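Local coordinates for SusD-like protein BACOVA_02651 (PDB 5E75), which binds polysaccharide at the cell surface and probably mediates xyloglucan binding before the glycan is transported into the periplasm for degradation, at residues P26-A31 against A247-P252; R30-Y35 against Y80-M85; E258-L263 against M349-N354. All blocks are in the same frame, centred on the assembly; numbering follows the deposited sequence.

Interaction 1 of 3, residues P26-A31 against A247-P252; sequences PLYNRA and AMQWVP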
loop_
_atom_site.group_PDB
_atom_site.type_symbol
_atom_site.label_atom_id
_atom_site.label_comp_id
_atom_site.label_asym_id
_atom_site.label_seq_id
_atom_site.Cartn_x
_atom_site.Cartn_y
_atom_site.Cartn_z
ATOM N N PRO A 26 -19.912 -1.963 -3.378
ATOM C CA PRO A 26 -19.154 -0.721 -3.588
ATOM C C PRO A 26 -18.130 -0.388 -2.488
ATOM O O PRO A 26 -17.278 0.486 -2.701
ATOM C CB PRO A 26 -20.243 0.356 -3.651
ATOM C CG PRO A 26 -21.509 -0.379 -4.017
ATOM C CD PRO A 26 -21.370 -1.713 -3.358
ATOM N N LEU A 27 -18.188 -1.061 -1.340
ATOM C CA LEU A 27 -17.131 -0.916 -0.330
ATOM C C LEU A 27 -15.753 -1.318 -0.842
ATOM O O LEU A 27 -14.738 -0.945 -0.259
ATOM C CB LEU A 27 -17.447 -1.760 0.906
ATOM C CG LEU A 27 -18.607 -1.319 1.792
ATOM C CD1 LEU A 27 -18.929 -2.406 2.802
ATOM C CD2 LEU A 27 -18.285 -0.011 2.506
ATOM N N TYR A 28 -15.730 -2.089 -1.922
ATOM C CA TYR A 28 -14.484 -2.585 -2.481
ATOM C C TYR A 28 -13.992 -1.771 -3.671
ATOM O O TYR A 28 -12.926 -2.065 -4.198
ATOM C CB TYR A 28 -14.654 -4.034 -2.933
ATOM C CG TYR A 28 -14.889 -5.034 -1.817
ATOM C CD1 TYR A 28 -16.161 -5.241 -1.267
ATOM C CD2 TYR A 28 -13.848 -5.809 -1.344
ATOM C CE1 TYR A 28 -16.359 -6.177 -0.255
ATOM C CE2 TYR A 28 -14.042 -6.738 -0.334
ATOM C CZ TYR A 28 -15.285 -6.923 0.199
ATOM O OH TYR A 28 -15.425 -7.851 1.207
ATOM N N ASN A 29 -14.751 -0.774 -4.122
ATOM C CA ASN A 29 -14.313 0.019 -5.277
ATOM C C ASN A 29 -14.716 1.484 -5.169
ATOM O O ASN A 29 -13.887 2.326 -4.855
ATOM C CB ASN A 29 -14.721 -0.626 -6.626
ATOM C CG ASN A 29 -16.136 -1.195 -6.648
ATOM O OD1 ASN A 29 -17.116 -0.509 -6.336
ATOM N ND2 ASN A 29 -16.247 -2.445 -7.089
ATOM N N ARG A 30 -15.993 1.785 -5.388
ATOM C CA ARG A 30 -16.472 3.153 -5.327
ATOM C C ARG A 30 -16.014 3.891 -4.062
ATOM O O ARG A 30 -15.622 5.057 -4.116
ATOM C CB ARG A 30 -18.004 3.147 -5.423
ATOM C CG ARG A 30 -18.640 4.506 -5.404
ATOM C CD ARG A 30 -20.140 4.391 -5.650
ATOM N NE ARG A 30 -20.759 5.708 -5.717
ATOM C CZ ARG A 30 -21.963 5.951 -6.223
ATOM N NH1 ARG A 30 -22.698 4.963 -6.720
ATOM N NH2 ARG A 30 -22.430 7.194 -6.235
ATOM N N ALA A 31 -16.072 3.218 -2.920
ATOM C CA ALA A 31 -15.674 3.833 -1.665
ATOM C C ALA A 31 -14.236 4.356 -1.671
ATOM O O ALA A 31 -13.963 5.404 -1.091
ATOM C CB ALA A 31 -15.853 2.853 -0.542
ATOM N N ALA A 247 -8.311 -6.715 -1.459
ATOM C CA ALA A 247 -7.946 -5.837 -2.563
ATOM C C ALA A 247 -9.153 -5.039 -2.997
ATOM O O ALA A 247 -10.301 -5.507 -2.895
ATOM C CB ALA A 247 -7.407 -6.632 -3.730
ATOM N N MET A 248 -8.884 -3.844 -3.517
ATOM C CA MET A 248 -9.899 -3.061 -4.201
ATOM C C MET A 248 -10.228 -3.743 -5.523
ATOM O O MET A 248 -9.352 -4.122 -6.297
ATOM C CB MET A 248 -9.410 -1.632 -4.451
ATOM C CG MET A 248 -8.911 -0.945 -3.199
ATOM S SD MET A 248 -8.137 0.651 -3.516
ATOM C CE MET A 248 -7.133 0.847 -2.028
ATOM N N GLN A 249 -11.525 -3.888 -5.754
ATOM C CA GLN A 249 -12.073 -4.736 -6.804
ATOM C C GLN A 249 -12.591 -3.880 -7.960
ATOM O O GLN A 249 -13.774 -3.543 -8.031
ATOM C CB GLN A 249 -13.211 -5.581 -6.237
ATOM C CG GLN A 249 -12.782 -6.475 -5.095
ATOM C CD GLN A 249 -11.854 -7.583 -5.548
ATOM O OE1 GLN A 249 -12.043 -8.189 -6.603
ATOM N NE2 GLN A 249 -10.845 -7.860 -4.740
ATOM N N TRP A 250 -11.703 -3.536 -8.875
ATOM C CA TRP A 250 -12.066 -2.612 -9.941
ATOM C C TRP A 250 -12.873 -3.292 -11.052
ATOM O O TRP A 250 -12.762 -4.498 -11.275
ATOM C CB TRP A 250 -10.816 -1.901 -10.470
ATOM C CG TRP A 250 -10.096 -1.178 -9.376
ATOM C CD1 TRP A 250 -8.836 -1.427 -8.920
ATOM C CD2 TRP A 250 -10.599 -0.099 -8.579
ATOM N NE1 TRP A 250 -8.520 -0.578 -7.900
ATOM C CE2 TRP A 250 -9.582 0.247 -7.657
ATOM C CE3 TRP A 250 -11.808 0.605 -8.547
ATOM C CZ2 TRP A 250 -9.742 1.258 -6.720
ATOM C CZ3 TRP A 250 -11.962 1.611 -7.619
ATOM C CH2 TRP A 250 -10.937 1.932 -6.718
ATOM N N VAL A 251 -13.706 -2.488 -11.716
ATOM C CA VAL A 251 -14.640 -2.963 -12.738
ATOM C C VAL A 251 -14.368 -2.184 -14.024
ATOM O O VAL A 251 -15.030 -1.185 -14.302
ATOM C CB VAL A 251 -16.120 -2.735 -12.326
ATOM C CG1 VAL A 251 -17.058 -3.358 -13.358
ATOM C CG2 VAL A 251 -16.407 -3.304 -10.929
ATOM N N PRO A 252 -13.391 -2.633 -14.818
ATOM C CA PRO A 252 -12.963 -1.873 -16.004
ATOM C C PRO A 252 -14.072 -1.597 -17.028
ATOM O O PRO A 252 -14.029 -0.559 -17.696
ATOM C CB PRO A 252 -11.870 -2.754 -16.618
ATOM C CG PRO A 252 -12.108 -4.105 -16.065
ATOM C CD PRO A 252 -12.691 -3.924 -14.711
#
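The 3-10 turn ending at Tyr-28 meets the end of strand 244-248 and the loop that follows, with Tyr-28 CA 4.9 Å from Met-248 CA, and the carbonyl of Tyr-28 receives the backbone N-H of Gln-249 (O to N 2.8 Å) from above its plane. Met-248 CA adds a CA-H...O contact to the same oxygen. Asn-29 continues the pairing with its side chain. Its CG lies between backbone N and carbonyl carbon (chi1 42°), and ND2 donates to Gln-249 O at 2.9 Å, nearly straight at 165°, with the acceptor in the amide plane. Asn-29 OD1 accepts Arg-30 N (2.7 Å) on a lone pair, so both ends of the amide are held. Asn-29 CB lies 3.7 Å from Trp-250 CZ3. An alanine here would remove the amide, and would probably leave the Gln-249 carbonyl without this donor and loosen the turn into Arg-30. Tyr-28 and Gln-249 run side by side (CB to CG 3.8 Å), ring and amide planes 76° apart; Tyr-28 OH bonds Glu-112 and Ala-178, and Gln-249 OE1 bonds Asn-240. Both crossing bonds end on main-chain carbonyls in a buried contact, consistent with a junction held chiefly by backbone and one side-chain amide.

Interaction 2 of 3, residues R30-Y35 against Y80-M85; sequences RAWFDY and YSVVTM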
loop_
_atom_site.group_PDB
_atom_site.type_symbol
_atom_site.label_atom_id
_atom_site.label_comp_id
_atom_site.label_asym_id
_atom_site.label_seq_id
_atom_site.Cartn_x
_atom_site.Cartn_y
_atom_site.Cartn_z
ATOM N N ARG A 30 -15.993 1.785 -5.388
ATOM C CA ARG A 30 -16.472 3.153 -5.327
ATOM C C ARG A 30 -16.014 3.891 -4.062
ATOM O O ARG A 30 -15.622 5.057 -4.116
ATOM C CB ARG A 30 -18.004 3.147 -5.423
ATOM C CG ARG A 30 -18.640 4.506 -5.404
ATOM C CD ARG A 30 -20.140 4.391 -5.650
ATOM N NE ARG A 30 -20.759 5.708 -5.717
ATOM C CZ ARG A 30 -21.963 5.951 -6.223
ATOM N NH1 ARG A 30 -22.698 4.963 -6.720
ATOM N NH2 ARG A 30 -22.430 7.194 -6.235
ATOM N N ALA A 31 -16.072 3.218 -2.920
ATOM C CA ALA A 31 -15.674 3.833 -1.665
ATOM C C ALA A 31 -14.236 4.356 -1.671
ATOM O O ALA A 31 -13.963 5.404 -1.091
ATOM C CB ALA A 31 -15.853 2.853 -0.542
ATOM N N TRP A 32 -13.354 3.633 -2.362
ATOM C CA TRP A 32 -11.912 3.913 -2.382
ATOM C C TRP A 32 -11.487 4.801 -3.549
ATOM O O TRP A 32 -10.329 5.221 -3.626
ATOM C CB TRP A 32 -11.148 2.588 -2.469
ATOM C CG TRP A 32 -11.250 1.749 -1.235
ATOM C CD1 TRP A 32 -12.113 0.713 -1.028
ATOM C CD2 TRP A 32 -10.474 1.876 -0.034
ATOM N NE1 TRP A 32 -11.946 0.204 0.244
ATOM C CE2 TRP A 32 -10.935 0.890 0.868
ATOM C CE3 TRP A 32 -9.454 2.739 0.372
ATOM C CZ2 TRP A 32 -10.400 0.746 2.156
ATOM C CZ3 TRP A 32 -8.925 2.588 1.639
ATOM C CH2 TRP A 32 -9.388 1.594 2.510
ATOM N N PHE A 33 -12.413 5.105 -4.444
ATOM C CA PHE A 33 -12.070 5.735 -5.712
ATOM C C PHE A 33 -11.312 7.066 -5.553
ATOM O O PHE A 33 -10.328 7.294 -6.266
ATOM C CB PHE A 33 -13.333 5.924 -6.571
ATOM C CG PHE A 33 -13.052 6.511 -7.923
ATOM C CD1 PHE A 33 -12.670 5.706 -8.990
ATOM C CD2 PHE A 33 -13.163 7.870 -8.121
ATOM C CE1 PHE A 33 -12.394 6.257 -10.225
ATOM C CE2 PHE A 33 -12.882 8.424 -9.364
ATOM C CZ PHE A 33 -12.504 7.612 -10.408
ATOM N N ASP A 34 -11.728 7.941 -4.643
ATOM C CA ASP A 34 -11.100 9.261 -4.543
ATOM C C ASP A 34 -9.645 9.130 -4.116
ATOM O O ASP A 34 -8.840 9.998 -4.412
ATOM C CB ASP A 34 -11.815 10.209 -3.563
ATOM C CG ASP A 34 -13.096 10.782 -4.115
ATOM O OD1 ASP A 34 -13.426 10.503 -5.284
ATOM O OD2 ASP A 34 -13.762 11.531 -3.358
ATOM N N TYR A 35 -9.321 8.066 -3.385
ATOM C CA TYR A 35 -7.936 7.802 -2.981
ATOM C C TYR A 35 -7.155 7.143 -4.111
ATOM O O TYR A 35 -6.081 7.624 -4.478
ATOM C CB TYR A 35 -7.940 6.915 -1.735
ATOM C CG TYR A 35 -6.601 6.353 -1.287
ATOM C CD1 TYR A 35 -5.538 7.189 -0.971
ATOM C CD2 TYR A 35 -6.419 4.981 -1.136
ATOM C CE1 TYR A 35 -4.329 6.670 -0.527
ATOM C CE2 TYR A 35 -5.205 4.462 -0.705
ATOM C CZ TYR A 35 -4.175 5.315 -0.398
ATOM O OH TYR A 35 -2.952 4.825 0.046
ATOM N N TYR A 80 -12.385 9.202 4.058
ATOM C CA TYR A 80 -13.673 9.492 4.694
ATOM C C TYR A 80 -14.862 8.981 3.876
ATOM O O TYR A 80 -15.904 8.694 4.441
ATOM C CB TYR A 80 -13.812 10.975 5.096
ATOM C CG TYR A 80 -13.176 11.202 6.444
ATOM C CD1 TYR A 80 -13.776 10.712 7.592
ATOM C CD2 TYR A 80 -11.936 11.819 6.575
ATOM C CE1 TYR A 80 -13.205 10.866 8.827
ATOM C CE2 TYR A 80 -11.344 11.970 7.836
ATOM C CZ TYR A 80 -12.001 11.494 8.945
ATOM O OH TYR A 80 -11.423 11.634 10.193
ATOM N N SER A 81 -14.694 8.813 2.572
ATOM C CA SER A 81 -15.731 8.165 1.767
ATOM C C SER A 81 -15.897 6.699 2.162
ATOM O O SER A 81 -17.008 6.171 2.228
ATOM C CB SER A 81 -15.411 8.280 0.273
ATOM O OG SER A 81 -15.596 9.601 -0.199
ATOM N N VAL A 82 -14.787 6.020 2.438
ATOM C CA VAL A 82 -14.860 4.653 2.949
ATOM C C VAL A 82 -15.587 4.624 4.297
ATOM O O VAL A 82 -16.476 3.789 4.522
ATOM C CB VAL A 82 -13.452 3.993 3.087
ATOM C CG1 VAL A 82 -13.583 2.583 3.645
ATOM C CG2 VAL A 82 -12.730 3.946 1.752
ATOM N N VAL A 83 -15.201 5.512 5.204
ATOM C CA VAL A 83 -15.798 5.544 6.523
ATOM C C VAL A 83 -17.293 5.798 6.421
ATOM O O VAL A 83 -18.083 5.083 7.039
ATOM C CB VAL A 83 -15.144 6.634 7.410
ATOM C CG1 VAL A 83 -15.904 6.799 8.733
ATOM C CG2 VAL A 83 -13.650 6.312 7.645
ATOM N N THR A 84 -17.690 6.818 5.666
ATOM C CA THR A 84 -19.114 7.154 5.616
ATOM C C THR A 84 -19.909 6.108 4.841
ATOM O O THR A 84 -21.054 5.817 5.212
ATOM C CB THR A 84 -19.360 8.564 5.090
ATOM O OG1 THR A 84 -18.870 8.664 3.776
ATOM C CG2 THR A 84 -18.671 9.604 5.961
ATOM N N MET A 85 -19.347 5.512 3.796
ATOM C CA MET A 85 -20.048 4.381 3.161
ATOM C C MET A 85 -20.229 3.188 4.111
ATOM O O MET A 85 -21.284 2.537 4.129
ATOM C CB MET A 85 -19.369 3.910 1.872
ATOM C CG MET A 85 -20.239 2.877 1.155
ATOM S SD MET A 85 -19.586 2.218 -0.373
ATOM C CE MET A 85 -19.515 3.689 -1.356
#
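In the alpha-helical, TPR-like part of this SusD-family protein, the segment around helix 33-36 packs on the long helix 70-95. The backbones come close, Ala-31 CA lying 4.8 Å from Val-82 CA, as the small methyl of Ala-31 permits. Apolar contacts dominate. Ala-31 CB points at the long helix and touches Met-85 SD at 3.8 Å; the thioether, reaching out with CG anti to the backbone N (chi1 -172°), bends at chi3 (-63°) so that CE also rests on Ala-31. Val-82 CG2 flanks the same methyl at 4.0 Å, and Arg-30 CG meets Met-85 CE at the margin. The carbonyl of Ala-31 is packed against carbon, with Ser-81 CB 3.5 Å from Ala-31 O. No hydrogen bond joins 30-35 to 80-85 directly; one turn earlier on the long helix, Ser-77 OG bonds Asp-34 OD2, and Ser-77 O accepts from Ser-81 OG. A CH-pi contact completes the interface at the buried Trp-32, which Met-116 of helix 103-125 also touches. Here Val-82 sits over the indole face, CG2 standing 3.6 Å from the centroid of the six-membered ring of Trp-32, only 14° off its normal.

Interaction 3 of 3, residues E258-L263 against M349-N354; sequences ECNTLL and MNSPLN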
loop_
_atom_site.group_PDB
_atom_site.type_symbol
_atom_site.label_atom_id
_atom_site.label_comp_id
_atom_site.label_asym_id
_atom_site.label_seq_id
_atom_site.Cartn_x
_atom_site.Cartn_y
_atom_site.Cartn_z
ATOM N N GLU A 258 -15.956 3.158 -10.643
ATOM C CA GLU A 258 -15.651 1.752 -10.395
ATOM C C GLU A 258 -14.371 1.312 -11.093
ATOM O O GLU A 258 -14.029 0.144 -11.072
ATOM C CB GLU A 258 -16.772 0.863 -10.936
ATOM C CG GLU A 258 -18.091 0.978 -10.225
ATOM C CD GLU A 258 -19.112 0.014 -10.799
ATOM O OE1 GLU A 258 -19.272 -0.009 -12.041
ATOM O OE2 GLU A 258 -19.737 -0.729 -10.016
ATOM N N CYS A 259 -13.674 2.235 -11.738
ATOM C CA CYS A 259 -12.471 1.885 -12.494
ATOM C C CYS A 259 -11.194 2.274 -11.792
ATOM O O CYS A 259 -11.182 3.218 -11.002
ATOM C CB CYS A 259 -12.451 2.635 -13.830
ATOM S SG CYS A 259 -13.690 2.172 -15.021
ATOM N N ASN A 260 -10.136 1.530 -12.105
ATOM C CA ASN A 260 -8.785 1.818 -11.662
ATOM C C ASN A 260 -8.192 2.809 -12.654
ATOM O O ASN A 260 -7.790 2.416 -13.752
ATOM C CB ASN A 260 -7.961 0.543 -11.659
ATOM C CG ASN A 260 -6.570 0.769 -11.130
ATOM O OD1 ASN A 260 -6.161 1.919 -10.927
ATOM N ND2 ASN A 260 -5.841 -0.312 -10.902
ATOM N N THR A 261 -8.140 4.086 -12.283
ATOM C CA THR A 261 -7.773 5.123 -13.239
ATOM C C THR A 261 -6.278 5.442 -13.324
ATOM O O THR A 261 -5.899 6.414 -13.978
ATOM C CB THR A 261 -8.554 6.431 -12.978
ATOM O OG1 THR A 261 -8.317 6.893 -11.649
ATOM C CG2 THR A 261 -10.009 6.200 -13.142
ATOM N N LEU A 262 -5.434 4.604 -12.734
ATOM C CA LEU A 262 -4.002 4.890 -12.616
ATOM C C LEU A 262 -3.166 4.549 -13.844
ATOM O O LEU A 262 -2.006 4.948 -13.889
ATOM C CB LEU A 262 -3.429 4.135 -11.428
ATOM C CG LEU A 262 -3.871 4.627 -10.043
ATOM C CD1 LEU A 262 -3.338 3.681 -8.970
ATOM C CD2 LEU A 262 -3.444 6.078 -9.796
ATOM N N LEU A 263 -3.721 3.819 -14.810
ATOM C CA LEU A 263 -2.941 3.239 -15.918
ATOM C C LEU A 263 -2.013 4.254 -16.579
ATOM O O LEU A 263 -0.809 4.010 -16.754
ATOM C CB LEU A 263 -3.891 2.606 -16.956
ATOM C CG LEU A 263 -3.407 1.695 -18.106
ATOM C CD1 LEU A 263 -2.809 2.464 -19.271
ATOM C CD2 LEU A 263 -2.424 0.670 -17.599
ATOM N N MET A 349 -6.491 5.684 -18.776
ATOM C CA MET A 349 -6.917 5.815 -17.391
ATOM C C MET A 349 -7.849 4.676 -16.981
ATOM O O MET A 349 -8.831 4.897 -16.276
ATOM C CB MET A 349 -7.569 7.187 -17.158
ATOM C CG MET A 349 -6.586 8.322 -17.388
ATOM S SD MET A 349 -7.284 9.976 -17.136
ATOM C CE MET A 349 -7.624 10.487 -18.807
ATOM N N ASN A 350 -7.533 3.452 -17.404
ATOM C CA ASN A 350 -8.384 2.305 -17.086
ATOM C C ASN A 350 -7.577 1.016 -17.084
ATOM O O ASN A 350 -7.313 0.417 -18.138
ATOM C CB ASN A 350 -9.548 2.207 -18.072
ATOM C CG ASN A 350 -10.680 1.364 -17.542
ATOM O OD1 ASN A 350 -10.486 0.538 -16.657
ATOM N ND2 ASN A 350 -11.879 1.577 -18.068
ATOM N N SER A 351 -7.167 0.612 -15.887
ATOM C CA SER A 351 -6.376 -0.596 -15.685
ATOM C C SER A 351 -7.259 -1.722 -15.174
ATOM O O SER A 351 -8.121 -1.484 -14.332
ATOM C CB SER A 351 -5.300 -0.350 -14.631
ATOM O OG SER A 351 -4.670 -1.566 -14.282
ATOM N N PRO A 352 -7.016 -2.951 -15.641
ATOM C CA PRO A 352 -7.771 -4.118 -15.179
ATOM C C PRO A 352 -7.247 -4.724 -13.871
ATOM O O PRO A 352 -7.833 -5.679 -13.359
ATOM C CB PRO A 352 -7.570 -5.107 -16.327
ATOM C CG PRO A 352 -6.225 -4.823 -16.812
ATOM C CD PRO A 352 -6.072 -3.314 -16.713
ATOM N N LEU A 353 -6.166 -4.186 -13.326
ATOM C CA LEU A 353 -5.609 -4.744 -12.109
ATOM C C LEU A 353 -6.350 -4.292 -10.873
ATOM O O LEU A 353 -6.744 -3.125 -10.747
ATOM C CB LEU A 353 -4.144 -4.336 -11.977
ATOM C CG LEU A 353 -3.255 -4.763 -13.138
ATOM C CD1 LEU A 353 -1.890 -4.161 -12.952
ATOM C CD2 LEU A 353 -3.152 -6.274 -13.235
ATOM N N ASN A 354 -6.545 -5.223 -9.944
ATOM C CA ASN A 354 -6.986 -4.839 -8.619
ATOM C C ASN A 354 -5.886 -4.054 -7.903
ATOM O O ASN A 354 -4.705 -4.102 -8.317
ATOM C CB ASN A 354 -7.336 -6.080 -7.790
ATOM C CG ASN A 354 -8.680 -6.676 -8.152
ATOM O OD1 ASN A 354 -9.487 -6.065 -8.855
ATOM N ND2 ASN A 354 -8.926 -7.874 -7.664
HETATM O O HOH W 1 -10.624 -0.543 -13.968
HETATM O O HOH W 2 -4.079 -1.123 -8.822
#
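Two irregular loops of the SusD-family region are joined here around an ST turn, with Asn-260 reaching from one loop to the backbone of the other. In the turn Ser-351 OG, anti to its own backbone N, accepts Leu-353 N at 3.2 Å and so folds the chain around Pro-352. The main chains meet at its first residue: Ser-351 N donates to Asn-260 O at 2.9 Å, almost straight at 171° and in the carbonyl plane. Alongside, Met-349 O is approached by Thr-261 CA at 3.2 Å in a CA-H...O contact, and Leu-263 CB packs over the backbone of Asn-350 and against Ser-351 CB.

The side chain of Asn-260 extends with CG anti to its backbone N (chi1 -177°), passing beside Ser-351 CB to the far end of the turn. There ND2 donates to Leu-353 O at 3.0 Å; the oxygen lies close to the amide plane, while the donor stands above the carbonyl plane. Its second N-H makes a weak bond to a water that also donates to Asn-354 O. OD1 accepts from Asn-36 ND2 and, weakly, from Leu-262 N, so the amide orientation is fixed from both ends.

Another water accepts from Asn-260 N and donates to Asn-350 OD1 and, at 2.7 Å, to Ser-351 O, bridging polar groups of both loops. The amide nitrogen of Asn-350 bonds Pro-252 O and approaches Cys-259 SG in one of that residue's two conformers, so this side chain has the water on one branch and a neighbouring loop on the other. Loop-to-loop packing of this kind, bent by an ST turn, belongs to the irregular part of the SusD fold, consistent with its long loops lying on TPR-like helices.

From the N terminus, the chain leaves helix 17-24 and enters 26-35, where interactions 1 and 2 start from overlapping segments that share Arg-30 and Ala-31. Interaction 2 closes the shorter loop, returning on helix 70-95; this loop lies within the far longer, mostly helical span that interaction 1 closes at strand 244-248. Interaction 3 follows in series and crosses neither, closing its own loop between 258-263 and 349-354, just ahead of strand 355-359, the antiparallel partner of 244-248. It abuts interaction 1 through the backbone bond of Val-251 with Glu-258, and interaction 2 where Phe-33 packs on Thr-261. Of the three, interaction 1 joins the N-terminal part to the SusD region; 2 and 3 each close loops within one of them.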